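Local coordinates for protein beta-phenylalanine aminotransferase (Variovorax paradoxus, PDB 4AO9) that probably transfers the amino group of beta-phenylalanine to a keto acid acceptor, using pyridoxal-5'-phosphate as cofactor in the manner of class-III aminotransferases, at residues P42-Q47 / P70-R75; L184-R189 / F197-L202; T264-P269 / I374-N379. All blocks are in the same frame, centred on the assembly; numbering follows the deposited sequence.

Contact 1: residues P42-Q47 / P70-R75; sequences PASQRQ and PLTIAR
Ser44, on the first turn of helix 42-51, reaches across to the backbone of Leu71 and Thr72 where the chain runs into strand 72-77. Its CB lies 3.7 Å from Thr72 N and packs loosely against Leu71 CA. One bond further out, OG accepts a hydrogen bond from Thr72 N at 2.9 Å (N-H...O 153°). With OG anti to the carbonyl carbon and beside the backbone N (chi1 -80°), the hydroxyl leans off the helix toward the strand; Leu71 CD2, 4.0 Å from Ser44 OG, adds an apolar neighbour.

A turn later Gln47 comes in by its aliphatic part: its CG sits 3.3 Å from Thr72 OG1, the two side chains crossing at about a right angle. The Gln47 chain then bends at chi2 (53°), and its amide meets Thr72 through a water, which takes a long hydrogen bond (3.3 Å) from Gln47 NE2 and donates to Thr72 OG1. A second water ties the backbones together, donating to Ser44 O and to Pro70 O, the latter at 2.7 Å, while taking a hydrogen bond from Thr72 OG1. Thr72 OG1 thus donates to one water and accepts from the other.

Asp85 accepts hydrogen bonds from the N atoms of Ala43 and Ser44. Strand 72-77 pairs antiparallel with 80-83, and Thr72 bonds with Ala84 through the backbone; Thr72 and Ile73 also join a parallel ladder with a strand of the second subunit, placing helix 42-51 beside a sheet that continues across the dimer interface.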
loop_
_atom_site.group_PDB
_atom_site.type_symbol
_atom_site.label_atom_id
_atom_site.label_comp_id
_atom_site.label_asym_id
_atom_site.label_seq_id
_atom_site.Cartn_x
_atom_site.Cartn_y
_atom_site.Cartn_z
ATOM N N PRO A 42 25.576 -1.354 21.529
ATOM C CA PRO A 42 26.533 -1.409 20.419
ATOM C C PRO A 42 26.088 -2.229 19.206
ATOM O O PRO A 42 26.448 -1.890 18.068
ATOM C CB PRO A 42 27.782 -2.042 21.056
ATOM C CG PRO A 42 27.294 -2.729 22.280
ATOM C CD PRO A 42 26.148 -1.918 22.773
ATOM N N ALA A 43 25.331 -3.297 19.435
ATOM C CA ALA A 43 24.840 -4.107 18.329
ATOM C C ALA A 43 23.845 -3.297 17.487
ATOM O O ALA A 43 23.902 -3.341 16.252
ATOM C CB ALA A 43 24.221 -5.399 18.826
ATOM N N SER A 44 22.965 -2.538 18.136
ATOM C CA SER A 44 22.064 -1.667 17.371
ATOM C C SER A 44 22.830 -0.589 16.618
ATOM O O SER A 44 22.467 -0.232 15.493
ATOM C CB SER A 44 20.969 -1.053 18.242
ATOM O OG SER A 44 19.919 -1.986 18.448
ATOM N N GLN A 45 23.910 -0.080 17.211
ATOM C CA GLN A 45 24.686 0.935 16.508
ATOM C C GLN A 45 25.370 0.351 15.271
ATOM O O GLN A 45 25.341 0.968 14.206
ATOM C CB GLN A 45 25.706 1.628 17.424
ATOM C CG GLN A 45 26.340 2.841 16.737
ATOM C CD GLN A 45 27.206 3.672 17.657
ATOM O OE1 GLN A 45 27.867 3.150 18.544
ATOM N NE2 GLN A 45 27.196 4.981 17.446
ATOM N N ARG A 46 25.988 -0.823 15.422
ATOM C CA ARG A 46 26.612 -1.540 14.304
ATOM C C ARG A 46 25.609 -1.777 13.177
ATOM O O ARG A 46 25.908 -1.550 12.002
ATOM C CB ARG A 46 27.164 -2.888 14.794
ATOM C CG ARG A 46 27.909 -3.731 13.762
ATOM C CD ARG A 46 28.473 -5.019 14.391
ATOM N NE ARG A 46 28.927 -4.801 15.768
ATOM C CZ ARG A 46 28.450 -5.432 16.843
ATOM N NH1 ARG A 46 27.505 -6.359 16.729
ATOM N NH2 ARG A 46 28.929 -5.136 18.043
ATOM N N GLN A 47 24.420 -2.233 13.551
ATOM C CA GLN A 47 23.388 -2.543 12.567
ATOM C C GLN A 47 22.938 -1.285 11.821
ATOM O O GLN A 47 22.769 -1.318 10.588
ATOM C CB GLN A 47 22.227 -3.257 13.251
ATOM C CG GLN A 47 21.053 -3.592 12.363
ATOM C CD GLN A 47 21.423 -4.359 11.108
ATOM O OE1 GLN A 47 22.385 -5.137 11.084
ATOM N NE2 GLN A 47 20.655 -4.136 10.047
ATOM N N PRO A 70 18.284 4.622 15.982
ATOM C CA PRO A 70 17.211 3.798 16.539
ATOM C C PRO A 70 17.700 2.412 16.923
ATOM O O PRO A 70 18.605 1.866 16.274
ATOM C CB PRO A 70 16.204 3.713 15.388
ATOM C CG PRO A 70 17.061 3.833 14.151
ATOM C CD PRO A 70 18.126 4.828 14.531
ATOM N N LEU A 71 17.086 1.841 17.950
ATOM C CA LEU A 71 17.309 0.439 18.284
ATOM C C LEU A 71 16.789 -0.463 17.175
ATOM O O LEU A 71 15.728 -0.205 16.587
ATOM C CB LEU A 71 16.594 0.064 19.582
ATOM C CG LEU A 71 17.001 0.764 20.882
ATOM C CD1 LEU A 71 16.043 0.400 22.014
ATOM C CD2 LEU A 71 18.412 0.379 21.254
ATOM N N THR A 72 17.556 -1.504 16.872
ATOM C CA THR A 72 17.041 -2.622 16.095
ATOM C C THR A 72 16.303 -3.579 17.020
ATOM O O THR A 72 16.815 -3.954 18.077
ATOM C CB THR A 72 18.175 -3.346 15.358
ATOM O OG1 THR A 72 18.644 -2.502 14.308
ATOM C CG2 THR A 72 17.700 -4.662 14.745
ATOM N N ILE A 73 15.096 -3.958 16.612
ATOM C CA ILE A 73 14.282 -4.905 17.364
ATOM C C ILE A 73 14.496 -6.301 16.779
ATOM O O ILE A 73 14.271 -6.517 15.586
ATOM C CB ILE A 73 12.779 -4.492 17.363
ATOM C CG1 ILE A 73 12.589 -3.082 17.959
ATOM C CG2 ILE A 73 11.911 -5.527 18.081
ATOM C CD1 ILE A 73 13.183 -2.879 19.363
ATOM N N ALA A 74 14.954 -7.222 17.624
ATOM C CA ALA A 74 15.338 -8.572 17.195
ATOM C C ALA A 74 14.218 -9.598 17.292
ATOM O O ALA A 74 14.173 -10.547 16.515
ATOM C CB ALA A 74 16.536 -9.049 18.008
ATOM N N ARG A 75 13.320 -9.416 18.254
ATOM C CA ARG A 75 12.347 -10.448 18.581
ATOM C C ARG A 75 11.181 -9.821 19.302
ATOM O O ARG A 75 11.355 -8.819 19.990
ATOM C CB ARG A 75 13.007 -11.502 19.491
ATOM C CG ARG A 75 12.220 -12.787 19.671
ATOM C CD ARG A 75 13.090 -13.896 20.271
ATOM N NE ARG A 75 12.708 -14.247 21.639
ATOM C CZ ARG A 75 13.392 -13.924 22.738
ATOM N NH1 ARG A 75 14.519 -13.219 22.666
ATOM N NH2 ARG A 75 12.944 -14.313 23.922
HETATM O O HOH W 1 19.765 -0.033 14.664
HETATM O O HOH W 2 18.239 -2.544 11.549
#

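Contact 2: residues L184-R189 / F197-L202; sequences LGFGAR and FDFLVL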
loop_
_atom_site.group_PDB
_atom_site.type_symbol
_atom_site.label_atom_id
_atom_site.label_comp_id
_atom_site.label_asym_id
_atom_site.label_seq_id
_atom_site.Cartn_x
_atom_site.Cartn_y
_atom_site.Cartn_z
ATOM N N LEU A 184 -0.558 12.336 2.640
ATOM C CA LEU A 184 -1.733 13.107 3.077
ATOM C C LEU A 184 -1.588 13.631 4.498
ATOM O O LEU A 184 -2.383 13.306 5.377
ATOM C CB LEU A 184 -3.007 12.256 2.958
ATOM C CG LEU A 184 -3.455 11.821 1.557
ATOM C CD1 LEU A 184 -4.535 10.757 1.690
ATOM C CD2 LEU A 184 -3.972 12.998 0.734
ATOM N N GLY A 185 -0.586 14.480 4.708
ATOM C CA GLY A 185 -0.272 15.018 6.031
ATOM C C GLY A 185 -0.344 16.529 6.035
ATOM O O GLY A 185 -0.052 17.175 5.024
ATOM N N PHE A 186 -0.756 17.090 7.165
ATOM C CA PHE A 186 -0.960 18.531 7.297
ATOM C C PHE A 186 -0.433 19.064 8.605
ATOM O O PHE A 186 -0.668 18.476 9.655
ATOM C CB PHE A 186 -2.454 18.851 7.136
ATOM C CG PHE A 186 -3.006 18.309 5.855
ATOM C CD1 PHE A 186 -2.925 19.056 4.687
ATOM C CD2 PHE A 186 -3.524 17.009 5.794
ATOM C CE1 PHE A 186 -3.359 18.527 3.481
ATOM C CE2 PHE A 186 -3.969 16.481 4.606
ATOM C CZ PHE A 186 -3.879 17.233 3.430
ATOM N N GLY A 187 0.325 20.155 8.508
ATOM C CA GLY A 187 0.619 21.011 9.655
ATOM C C GLY A 187 -0.422 22.101 9.549
ATOM O O GLY A 187 -1.617 21.800 9.449
ATOM N N ALA A 188 0.013 23.365 9.547
ATOM C CA ALA A 188 -0.853 24.481 9.167
ATOM C C ALA A 188 -1.113 24.498 7.656
ATOM O O ALA A 188 -2.114 25.046 7.186
ATOM C CB ALA A 188 -0.240 25.812 9.618
ATOM N N ARG A 189 -0.195 23.888 6.906
ATOM C CA ARG A 189 -0.270 23.782 5.454
ATOM C C ARG A 189 -0.020 22.322 5.069
ATOM O O ARG A 189 0.441 21.554 5.902
ATOM C CB ARG A 189 0.801 24.672 4.820
ATOM C CG ARG A 189 0.653 26.164 5.130
ATOM C CD ARG A 189 1.867 26.953 4.640
ATOM N NE ARG A 189 2.168 26.675 3.235
ATOM C CZ ARG A 189 1.902 27.497 2.222
ATOM N NH1 ARG A 189 1.333 28.680 2.437
ATOM N NH2 ARG A 189 2.218 27.138 0.984
ATOM N N PHE A 197 -3.741 17.733 -4.329
ATOM C CA PHE A 197 -5.174 18.039 -4.398
ATOM C C PHE A 197 -5.371 19.492 -3.964
ATOM O O PHE A 197 -4.457 20.122 -3.397
ATOM C CB PHE A 197 -5.977 17.144 -3.443
ATOM C CG PHE A 197 -6.073 15.702 -3.856
ATOM C CD1 PHE A 197 -7.005 15.285 -4.812
ATOM C CD2 PHE A 197 -5.275 14.745 -3.244
ATOM C CE1 PHE A 197 -7.118 13.931 -5.173
ATOM C CE2 PHE A 197 -5.386 13.387 -3.599
ATOM C CZ PHE A 197 -6.300 12.990 -4.566
ATOM N N ASP A 198 -6.562 20.027 -4.227
ATOM C CA ASP A 198 -6.920 21.358 -3.749
ATOM C C ASP A 198 -7.387 21.295 -2.291
ATOM O O ASP A 198 -8.583 21.186 -2.022
ATOM C CB ASP A 198 -8.000 21.977 -4.638
ATOM C CG ASP A 198 -8.388 23.369 -4.179
ATOM O OD1 ASP A 198 -7.523 24.067 -3.604
ATOM O OD2 ASP A 198 -9.557 23.743 -4.376
ATOM N N PHE A 199 -6.445 21.360 -1.358
ATOM C CA PHE A 199 -6.769 21.296 0.066
ATOM C C PHE A 199 -7.031 22.659 0.685
ATOM O O PHE A 199 -6.224 23.585 0.518
ATOM C CB PHE A 199 -5.632 20.628 0.844
ATOM C CG PHE A 199 -5.484 19.161 0.577
ATOM C CD1 PHE A 199 -6.469 18.260 0.978
ATOM C CD2 PHE A 199 -4.340 18.665 -0.060
ATOM C CE1 PHE A 199 -6.326 16.885 0.739
ATOM C CE2 PHE A 199 -4.201 17.302 -0.299
ATOM C CZ PHE A 199 -5.178 16.417 0.105
ATOM N N LEU A 200 -8.135 22.756 1.428
ATOM C CA LEU A 200 -8.404 23.900 2.304
ATOM C C LEU A 200 -8.190 23.428 3.742
ATOM O O LEU A 200 -8.937 22.575 4.238
ATOM C CB LEU A 200 -9.835 24.396 2.101
ATOM C CG LEU A 200 -10.353 25.459 3.071
ATOM C CD1 LEU A 200 -9.493 26.725 3.030
ATOM C CD2 LEU A 200 -11.792 25.799 2.736
ATOM N N VAL A 201 -7.163 23.973 4.400
ATOM C CA VAL A 201 -6.745 23.506 5.718
ATOM C C VAL A 201 -7.308 24.435 6.786
ATOM O O VAL A 201 -6.986 25.637 6.816
ATOM C CB VAL A 201 -5.190 23.427 5.845
ATOM C CG1 VAL A 201 -4.796 22.823 7.195
ATOM C CG2 VAL A 201 -4.588 22.612 4.699
ATOM N N LEU A 202 -8.141 23.874 7.657
ATOM C CA LEU A 202 -8.841 24.633 8.688
ATOM C C LEU A 202 -8.379 24.189 10.066
ATOM O O LEU A 202 -7.860 23.086 10.225
ATOM C CB LEU A 202 -10.353 24.418 8.543
ATOM C CG LEU A 202 -11.000 24.862 7.225
ATOM C CD1 LEU A 202 -12.517 24.650 7.269
ATOM C CD2 LEU A 202 -10.680 26.322 6.897
#
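The ring of Phe186 drives its edge into the face of Phe199, a T-shaped pair with centroids 4.7 Å apart and planes at 72°. Phe186 CZ is the bump: it stands over the centre of the Phe199 ring, 3.5 Å above its plane, while the neighbouring CE1 comes to 3.7 Å from Phe199 CG. Phe197 CB lies against the opposite face of Phe199, offset toward the rim, and the ring is therefore sandwiched between Phe186 of the loop and the CB of a residue two places earlier in the chain.

Two smaller knobs fill in around the pair. Leu184 CD2 approaches Phe199 CZ obliquely at 3.7 Å, extending the loop's grip to the far end of that ring. Val201, two residues on along the same side of strand 198-202, divides its branches between separate neighbours. Its CG2, anti to the carbonyl carbon, meets Phe186 CD1 at 3.9 Å; its CG1, anti to the backbone N (chi1 -175°), fits against the bend of the loop, 3.5 Å from Ala188 O and a little farther from Gly187 O. The bend is tied by a backbone hydrogen bond from Gly187 N to Arg189 O. Phe186 thus lies in a notch with Phe199 at its tip and Val201 along its flank.

Much of the surrounding packing is apolar: Ile172 and Val174 touch Phe199 and Phe186, and Leu157 and Leu160 touch Leu184. The cofactor-pocket residues Asn156, on Leu184, and His180, on Phe186, are polar exceptions. Backbone bonds of Phe186 and Gly187 to Gly178 and Gly177 tether the loop, but the two segments themselves meet without directional polar bonds, by van der Waals fit and ring quadrupoles edge to face, over strand 198-202, outermost in the seven-stranded sheet of this chain.

Contact 3: residues T264-P269 / I374-N379; sequences TSRLAP and IGSLMN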
loop_
_atom_site.group_PDB
_atom_site.type_symbol
_atom_site.label_atom_id
_atom_site.label_comp_id
_atom_site.label_asym_id
_atom_site.label_seq_id
_atom_site.Cartn_x
_atom_site.Cartn_y
_atom_site.Cartn_z
ATOM N N THR A 264 -9.031 5.424 14.974
ATOM C CA THR A 264 -10.139 5.531 15.936
ATOM C C THR A 264 -11.146 4.375 15.912
ATOM O O THR A 264 -11.989 4.256 16.819
ATOM C CB THR A 264 -10.902 6.873 15.823
ATOM O OG1 THR A 264 -11.525 6.972 14.543
ATOM C CG2 THR A 264 -9.963 8.066 16.017
ATOM N N SER A 265 -11.084 3.511 14.896
ATOM C CA SER A 265 -12.040 2.397 14.849
ATOM C C SER A 265 -11.860 1.447 16.021
ATOM O O SER A 265 -12.793 0.753 16.389
ATOM C CB SER A 265 -11.941 1.626 13.540
ATOM O OG SER A 265 -10.764 0.846 13.544
ATOM N N ARG A 266 -10.665 1.422 16.602
ATOM C CA ARG A 266 -10.417 0.537 17.756
ATOM C C ARG A 266 -10.897 1.063 19.098
ATOM O O ARG A 266 -10.837 0.329 20.094
ATOM C CB ARG A 266 -8.941 0.127 17.885
ATOM C CG ARG A 266 -7.910 1.227 17.749
ATOM C CD ARG A 266 -6.499 0.641 17.867
ATOM N NE ARG A 266 -6.216 0.523 19.278
ATOM C CZ ARG A 266 -5.174 -0.065 19.859
ATOM N NH1 ARG A 266 -4.195 -0.665 19.176
ATOM N NH2 ARG A 266 -5.130 -0.044 21.177
ATOM N N LEU A 267 -11.375 2.306 19.130
ATOM C CA LEU A 267 -11.580 3.005 20.402
ATOM C C LEU A 267 -12.869 2.682 21.140
ATOM O O LEU A 267 -13.068 3.128 22.272
ATOM C CB LEU A 267 -11.466 4.516 20.200
ATOM C CG LEU A 267 -10.068 5.030 19.915
ATOM C CD1 LEU A 267 -10.150 6.518 19.578
ATOM C CD2 LEU A 267 -9.131 4.759 21.108
ATOM N N ALA A 268 -13.757 1.941 20.494
ATOM C CA ALA A 268 -15.021 1.542 21.088
ATOM C C ALA A 268 -15.450 0.291 20.343
ATOM O O ALA A 268 -14.889 0.001 19.282
ATOM C CB ALA A 268 -16.060 2.658 20.947
ATOM N N PRO A 269 -16.433 -0.460 20.880
ATOM C CA PRO A 269 -16.858 -1.712 20.242
ATOM C C PRO A 269 -17.170 -1.573 18.745
ATOM O O PRO A 269 -16.875 -2.481 17.965
ATOM C CB PRO A 269 -18.103 -2.095 21.045
ATOM C CG PRO A 269 -17.796 -1.569 22.409
ATOM C CD PRO A 269 -17.131 -0.248 22.167
ATOM N N ILE A 374 -8.089 8.964 24.252
ATOM C CA ILE A 374 -9.344 8.252 24.481
ATOM C C ILE A 374 -9.028 6.777 24.624
ATOM O O ILE A 374 -8.236 6.225 23.850
ATOM C CB ILE A 374 -10.319 8.406 23.277
ATOM C CG1 ILE A 374 -10.689 9.874 23.038
ATOM C CG2 ILE A 374 -11.588 7.561 23.498
ATOM C CD1 ILE A 374 -11.402 10.134 21.708
ATOM N N GLY A 375 -9.619 6.129 25.620
ATOM C CA GLY A 375 -9.521 4.675 25.720
ATOM C C GLY A 375 -8.094 4.164 25.736
ATOM O O GLY A 375 -7.278 4.608 26.536
ATOM N N SER A 376 -7.774 3.274 24.799
ATOM C CA SER A 376 -6.489 2.567 24.815
ATOM C C SER A 376 -5.341 3.323 24.126
ATOM O O SER A 376 -4.240 2.782 23.979
ATOM C CB SER A 376 -6.657 1.175 24.199
ATOM O OG SER A 376 -7.185 1.285 22.880
ATOM N N LEU A 377 -5.604 4.570 23.731
ATOM C CA LEU A 377 -4.617 5.419 23.053
ATOM C C LEU A 377 -4.432 6.728 23.803
ATOM O O LEU A 377 -5.400 7.430 24.088
ATOM C CB LEU A 377 -5.060 5.725 21.625
ATOM C CG LEU A 377 -5.410 4.529 20.730
ATOM C CD1 LEU A 377 -5.890 5.034 19.365
ATOM C CD2 LEU A 377 -4.219 3.595 20.602
ATOM N N MET A 378 -3.187 7.061 24.133
ATOM C CA MET A 378 -2.913 8.342 24.792
ATOM C C MET A 378 -1.542 8.872 24.401
ATOM O O MET A 378 -0.745 8.153 23.805
ATOM C CB MET A 378 -3.046 8.216 26.321
ATOM C CG MET A 378 -2.088 7.215 26.924
ATOM S SD MET A 378 -2.555 6.643 28.569
ATOM C CE MET A 378 -3.784 5.412 28.149
ATOM N N ASN A 379 -1.258 10.122 24.740
ATOM C CA ASN A 379 0.007 10.746 24.364
ATOM C C ASN A 379 0.473 11.706 25.449
ATOM O O ASN A 379 -0.310 12.548 25.903
ATOM C CB ASN A 379 -0.168 11.498 23.031
ATOM C CG ASN A 379 1.108 11.558 22.184
ATOM O OD1 ASN A 379 1.120 11.078 21.044
ATOM N ND2 ASN A 379 2.173 12.161 22.715
#
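A type II' beta turn from Ile374 to Leu377, joining strands 370-374 and 377-381 into a hairpin, receives the side chains of Arg266 and Leu267 from the loop after strand 256-260. Arg266 NH2 donates to Ser376 OG at 3.0 Å along an almost straight line (174°), with the hydroxyl oxygen only 1° out of the guanidinium plane. Over one face of the same group lies Leu377 CD2, 3.6 Å above the plane and offset toward its rim. For Ser376, a chi1 of 57° sets OG between the backbone N and the carbonyl carbon, directed at the arginine. Leu267 supplies the apolar half: its CD2 wedges in 3.7 Å from Leu377 CD1 and close to Ile374 O, while CD1 packs on Ile374 CB. Gly375 takes the positive phi that this turn requires.

The stronger partner of Arg266 is Leu423 O, which takes a hydrogen bond from NH2 as well; NH1 donates to Thr97 O, so three oxygens anchor the guanidinium and fix its rotation. Leu347 of helix 341-365 touches Arg266 and Ser376, Leu272 of helix 272-276 packs on Leu267 and Ile374, and Val422 of strand 420-422, beside the hairpin, reaches Arg266 and Leu377.

In the fold
The three contacts follow one another along the chain, each closing before the next opens. The centre of contact 1 is about 24 Å from that of the chain, against about 18 and 10 Å for contacts 2 and 3; it belongs to the N-terminal helices and small sheet at the dimer interface. Its centre is about 36 Å from that of contact 2 and about 30 Å from that of contact 3. Contacts 2 and 3, centres about 24 Å apart, both attach to the seven-stranded sheet, at strand 198-202 and through the loop after inner strand 256-260. The side chains of Leu184 and Leu377 lie about 7 and 8 Å from bound pyridoxal-5'-phosphate, near its pocket without touching it.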